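Local coordinates for putative aminooxidase (PDB 2B9Y), which probably acts as an FAD-dependent fatty acid isomerase and belongs to the flavin-containing amine oxidoreductase family, at residues N163-F168 and L182-F187. Residues are numbered along the deposited sequence; the frame is centred on the assembly and turned at random.
Sequences NPFTAF and LKYLDF. With BU1 (1,4-butanediol), chain I; BU1 (1,4-butanediol), chain G.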
ATOM      1  N   ASN A 163     -11.184  -9.448   4.112  1.00 29.54           N
ATOM      2  CA  ASN A 163     -10.147 -10.366   3.658  1.00 29.51           C
ATOM      3  C   ASN A 163      -9.009  -9.721   2.858  1.00 29.34           C
ATOM      4  O   ASN A 163      -7.850  -9.929   3.199  1.00 28.91           O
ATOM      5  CB  ASN A 163     -10.755 -11.537   2.871  1.00 29.87           C
ATOM      6  CG  ASN A 163     -11.743 -12.357   3.706  1.00 30.21           C
ATOM      7  OD1 ASN A 163     -11.493 -12.651   4.867  1.00 29.96           O
ATOM      8  ND2 ASN A 163     -12.873 -12.703   3.106  1.00 28.49           N
ATOM      9  N   PRO A 164      -9.332  -8.915   1.821  1.00 29.36           N
ATOM     10  CA  PRO A 164      -8.278  -8.162   1.105  1.00 29.47           C
ATOM     11  C   PRO A 164      -7.847  -6.815   1.766  1.00 29.34           C
ATOM     12  O   PRO A 164      -7.107  -6.047   1.163  1.00 29.47           O
ATOM     13  CB  PRO A 164      -8.918  -7.907  -0.261  1.00 29.36           C
ATOM     14  CG  PRO A 164     -10.366  -7.784   0.044  1.00 29.08           C
ATOM     15  CD  PRO A 164     -10.663  -8.665   1.229  1.00 29.06           C
ATOM     16  N   PHE A 165      -8.291  -6.558   2.989  1.00 29.71           N
ATOM     17  CA  PHE A 165      -7.944  -5.346   3.701  1.00 29.77           C
ATOM     18  C   PHE A 165      -7.155  -5.597   4.986  1.00 29.90           C
ATOM     19  O   PHE A 165      -5.956  -5.276   5.065  1.00 29.77           O
ATOM     20  CB  PHE A 165      -9.194  -4.507   3.999  1.00 30.20           C
ATOM     21  CG  PHE A 165      -8.862  -3.120   4.419  1.00 29.55           C
ATOM     22  CD1 PHE A 165      -8.635  -2.144   3.464  1.00 31.00           C
ATOM     23  CD2 PHE A 165      -8.692  -2.813   5.764  1.00 30.48           C
ATOM     24  CE1 PHE A 165      -8.273  -0.872   3.846  1.00 31.50           C
ATOM     25  CE2 PHE A 165      -8.344  -1.543   6.163  1.00 30.23           C
ATOM     26  CZ  PHE A 165      -8.131  -0.571   5.206  1.00 31.47           C
ATOM     27  N   THR A 166      -7.809  -6.147   6.006  1.00 29.81           N
ATOM     28  CA  THR A 166      -7.108  -6.370   7.274  1.00 29.83           C
ATOM     29  C   THR A 166      -5.940  -7.347   7.074  1.00 29.81           C
ATOM     30  O   THR A 166      -4.821  -7.090   7.530  1.00 29.73           O
ATOM     31  CB  THR A 166      -8.057  -6.862   8.394  1.00 29.89           C
ATOM     32  OG1 THR A 166      -9.080  -5.878   8.608  1.00 29.30           O
ATOM     33  CG2 THR A 166      -7.288  -7.084   9.689  1.00 28.98           C
ATOM     34  N   ALA A 167      -6.208  -8.458   6.374  1.00 29.86           N
ATOM     35  CA  ALA A 167      -5.191  -9.490   6.098  1.00 29.36           C
ATOM     36  C   ALA A 167      -3.984  -8.948   5.284  1.00 29.26           C
ATOM     37  O   ALA A 167      -2.853  -9.429   5.445  1.00 27.77           O
ATOM     38  CB  ALA A 167      -5.822 -10.636   5.407  1.00 28.43           C
ATOM     39  N   PHE A 168      -4.267  -7.955   4.420  1.00 29.67           N
ATOM     40  CA  PHE A 168      -3.287  -7.280   3.561  1.00 29.75           C
ATOM     41  C   PHE A 168      -2.582  -6.110   4.280  1.00 29.90           C
ATOM     42  O   PHE A 168      -1.893  -5.289   3.649  1.00 29.06           O
ATOM     43  CB  PHE A 168      -3.972  -6.733   2.326  1.00 30.61           C
ATOM     44  CG  PHE A 168      -4.281  -7.762   1.286  1.00 31.17           C
ATOM     45  CD1 PHE A 168      -4.768  -9.018   1.625  1.00 33.68           C
ATOM     46  CD2 PHE A 168      -4.105  -7.462  -0.052  1.00 33.68           C
ATOM     47  CE1 PHE A 168      -5.065  -9.960   0.644  1.00 32.75           C
ATOM     48  CE2 PHE A 168      -4.389  -8.400  -1.030  1.00 34.42           C
ATOM     49  CZ  PHE A 168      -4.874  -9.657  -0.672  1.00 33.37           C
ATOM     50  N   LEU A 182     -12.520   2.274   0.864  1.00 30.50           N
ATOM     51  CA  LEU A 182     -13.344   2.298  -0.319  1.00 30.96           C
ATOM     52  C   LEU A 182     -12.675   2.963  -1.524  1.00 30.79           C
ATOM     53  O   LEU A 182     -13.171   2.862  -2.643  1.00 29.45           O
ATOM     54  CB  LEU A 182     -14.682   2.986  -0.001  1.00 31.21           C
ATOM     55  CG  LEU A 182     -15.587   2.212   0.966  1.00 31.66           C
ATOM     56  CD1 LEU A 182     -16.738   3.119   1.410  1.00 27.70           C
ATOM     57  CD2 LEU A 182     -16.097   0.840   0.321  1.00 28.04           C
ATOM     58  N   LYS A 183     -11.558   3.636  -1.287  1.00 31.13           N
ATOM     59  CA  LYS A 183     -10.716   4.090  -2.382  1.00 31.45           C
ATOM     60  C   LYS A 183      -9.870   2.931  -2.925  1.00 32.10           C
ATOM     61  O   LYS A 183      -9.635   2.845  -4.135  1.00 33.05           O
ATOM     62  CB  LYS A 183      -9.843   5.277  -1.945  1.00 31.39           C
ATOM     63  CG  LYS A 183     -10.639   6.580  -1.940  1.00 31.25           C
ATOM     64  CD  LYS A 183      -9.856   7.786  -1.427  1.00 30.56           C
ATOM     65  CE  LYS A 183     -10.781   9.047  -1.317  1.00 28.62           C
ATOM     66  NZ  LYS A 183     -11.470   9.403  -2.577  1.00 26.41           N
ATOM     67  N   TYR A 184      -9.421   2.047  -2.038  1.00 31.39           N
ATOM     68  CA  TYR A 184      -8.731   0.835  -2.459  1.00 30.93           C
ATOM     69  C   TYR A 184      -9.763  -0.177  -2.905  1.00 30.84           C
ATOM     70  O   TYR A 184      -9.860  -0.472  -4.092  1.00 30.52           O
ATOM     71  CB  TYR A 184      -7.856   0.309  -1.324  1.00 31.28           C
ATOM     72  CG  TYR A 184      -7.488  -1.158  -1.361  1.00 30.87           C
ATOM     73  CD1 TYR A 184      -7.175  -1.822  -2.550  1.00 29.96           C
ATOM     74  CD2 TYR A 184      -7.431  -1.878  -0.176  1.00 30.23           C
ATOM     75  CE1 TYR A 184      -6.831  -3.189  -2.528  1.00 30.48           C
ATOM     76  CE2 TYR A 184      -7.096  -3.204  -0.149  1.00 28.79           C
ATOM     77  CZ  TYR A 184      -6.793  -3.862  -1.305  1.00 29.67           C
ATOM     78  OH  TYR A 184      -6.470  -5.201  -1.203  1.00 32.50           O
ATOM     79  N   LEU A 185     -10.573  -0.671  -1.969  1.00 30.39           N
ATOM     80  CA  LEU A 185     -11.616  -1.607  -2.319  1.00 29.97           C
ATOM     81  C   LEU A 185     -12.910  -0.873  -2.686  1.00 29.80           C
ATOM     82  O   LEU A 185     -13.922  -0.935  -1.974  1.00 28.79           O
ATOM     83  CB  LEU A 185     -11.815  -2.645  -1.213  1.00 30.07           C
ATOM     84  CG  LEU A 185     -10.625  -3.595  -0.989  1.00 29.89           C
ATOM     85  CD1 LEU A 185     -10.637  -4.158   0.444  1.00 27.42           C
ATOM     86  CD2 LEU A 185     -10.647  -4.706  -2.033  1.00 27.46           C
ATOM     87  N   ASP A 186     -12.870  -0.182  -3.820  1.00 29.68           N
ATOM     88  CA  ASP A 186     -14.085   0.351  -4.401  1.00 30.54           C
ATOM     89  C   ASP A 186     -14.898  -0.831  -4.973  1.00 30.34           C
ATOM     90  O   ASP A 186     -14.469  -1.975  -4.906  1.00 30.55           O
ATOM     91  CB  ASP A 186     -13.815   1.475  -5.408  1.00 31.09           C
ATOM     92  CG  ASP A 186     -13.023   1.034  -6.627  1.00 33.17           C
ATOM     93  OD1 ASP A 186     -12.734  -0.157  -6.813  1.00 35.72           O
ATOM     94  OD2 ASP A 186     -12.697   1.928  -7.430  1.00 38.46           O
ATOM     95  N   PHE A 187     -16.099  -0.589  -5.456  1.00 30.36           N
ATOM     96  CA  PHE A 187     -16.974  -1.713  -5.755  1.00 30.68           C
ATOM     97  C   PHE A 187     -16.414  -2.636  -6.846  1.00 30.92           C
ATOM     98  O   PHE A 187     -16.443  -3.857  -6.659  1.00 30.57           O
ATOM     99  CB  PHE A 187     -18.410  -1.280  -6.086  1.00 30.15           C
ATOM    100  CG  PHE A 187     -19.436  -2.360  -5.817  1.00 29.45           C
ATOM    101  CD1 PHE A 187     -19.916  -2.575  -4.533  1.00 27.94           C
ATOM    102  CD2 PHE A 187     -19.877  -3.191  -6.826  1.00 30.08           C
ATOM    103  CE1 PHE A 187     -20.848  -3.549  -4.264  1.00 28.20           C
ATOM    104  CE2 PHE A 187     -20.837  -4.199  -6.557  1.00 29.67           C
ATOM    105  CZ  PHE A 187     -21.314  -4.366  -5.284  1.00 27.94           C
TER
HETATM  106  C1  BU1 I1503     -24.281  -4.130 -10.575  0.50 27.82           C
HETATM  107  C2  BU1 I1503     -23.430  -3.713  -9.388  0.50 28.28           C
HETATM  108  C3  BU1 I1503     -23.644  -2.253  -8.967  0.50 27.93           C
HETATM  109  C4  BU1 I1503     -22.328  -1.517  -9.118  0.50 29.91           C
HETATM  110  O5  BU1 I1503     -23.783  -3.555 -11.781  0.50 29.84           O
HETATM  111  O6  BU1 I1503     -22.091  -0.572  -8.077  0.50 30.05           O
HETATM  112  C1  BU1 G1501      -2.885 -13.927  -0.852  1.00 46.45           C
HETATM  113  C2  BU1 G1501      -1.666 -13.291  -0.169  1.00 44.48           C
HETATM  114  C3  BU1 G1501      -2.077 -11.938   0.412  1.00 44.59           C
HETATM  115  C4  BU1 G1501      -0.978 -11.245   1.227  1.00 45.57           C
HETATM  116  O5  BU1 G1501      -2.635 -15.079  -1.681  1.00 46.80           O
HETATM  117  O6  BU1 G1501      -0.945  -9.802   1.043  1.00 45.55           O
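Tyr184 reaches from the end of helix 178-184 to Pro164 in the turn that leads into helix 166-170, joining two helical pieces of the flavin-containing amine oxidoreductase fold close to its bound FAD. With CG anti to the backbone N and beside the carbonyl carbon (chi1 157°), the ring extends toward Pro164, and CG of the next residue, Leu185, lies over the centre of one ring face. Beyond CB, the CD2 edge meets Phe165 CD1 at 3.8 Å, while CE2 comes within 3.1 Å of Pro164 O, which lies in the plane of the tyrosine ring. At the tip, OH donates a short hydrogen bond of 2.6 Å to Pro164 O, approaching well off the C=O line (143°) and slightly out of the carbonyl plane. This gives the buried hydroxyl an acceptor and ties the ring's tip to the Pro164 carbonyl. Phe405 and Tyr170 also meet the tyrosine ring. Leu185, the centre of an inverse gamma turn after the helix, adds an apolar contact: both its methyls, CD1 and CD2, rest against Pro164 CG at 3.7 Å, and CD1 also touches Phe165 CB at 3.9 Å. The Phe168 side chain lies about 4 Å from the FAD; Pro164 CA lies against the rim of one face of its ring and O6 of a 1,4-butanediol over the centre of the other. Its CD2 approaches Tyr184 OH to 3.5 Å.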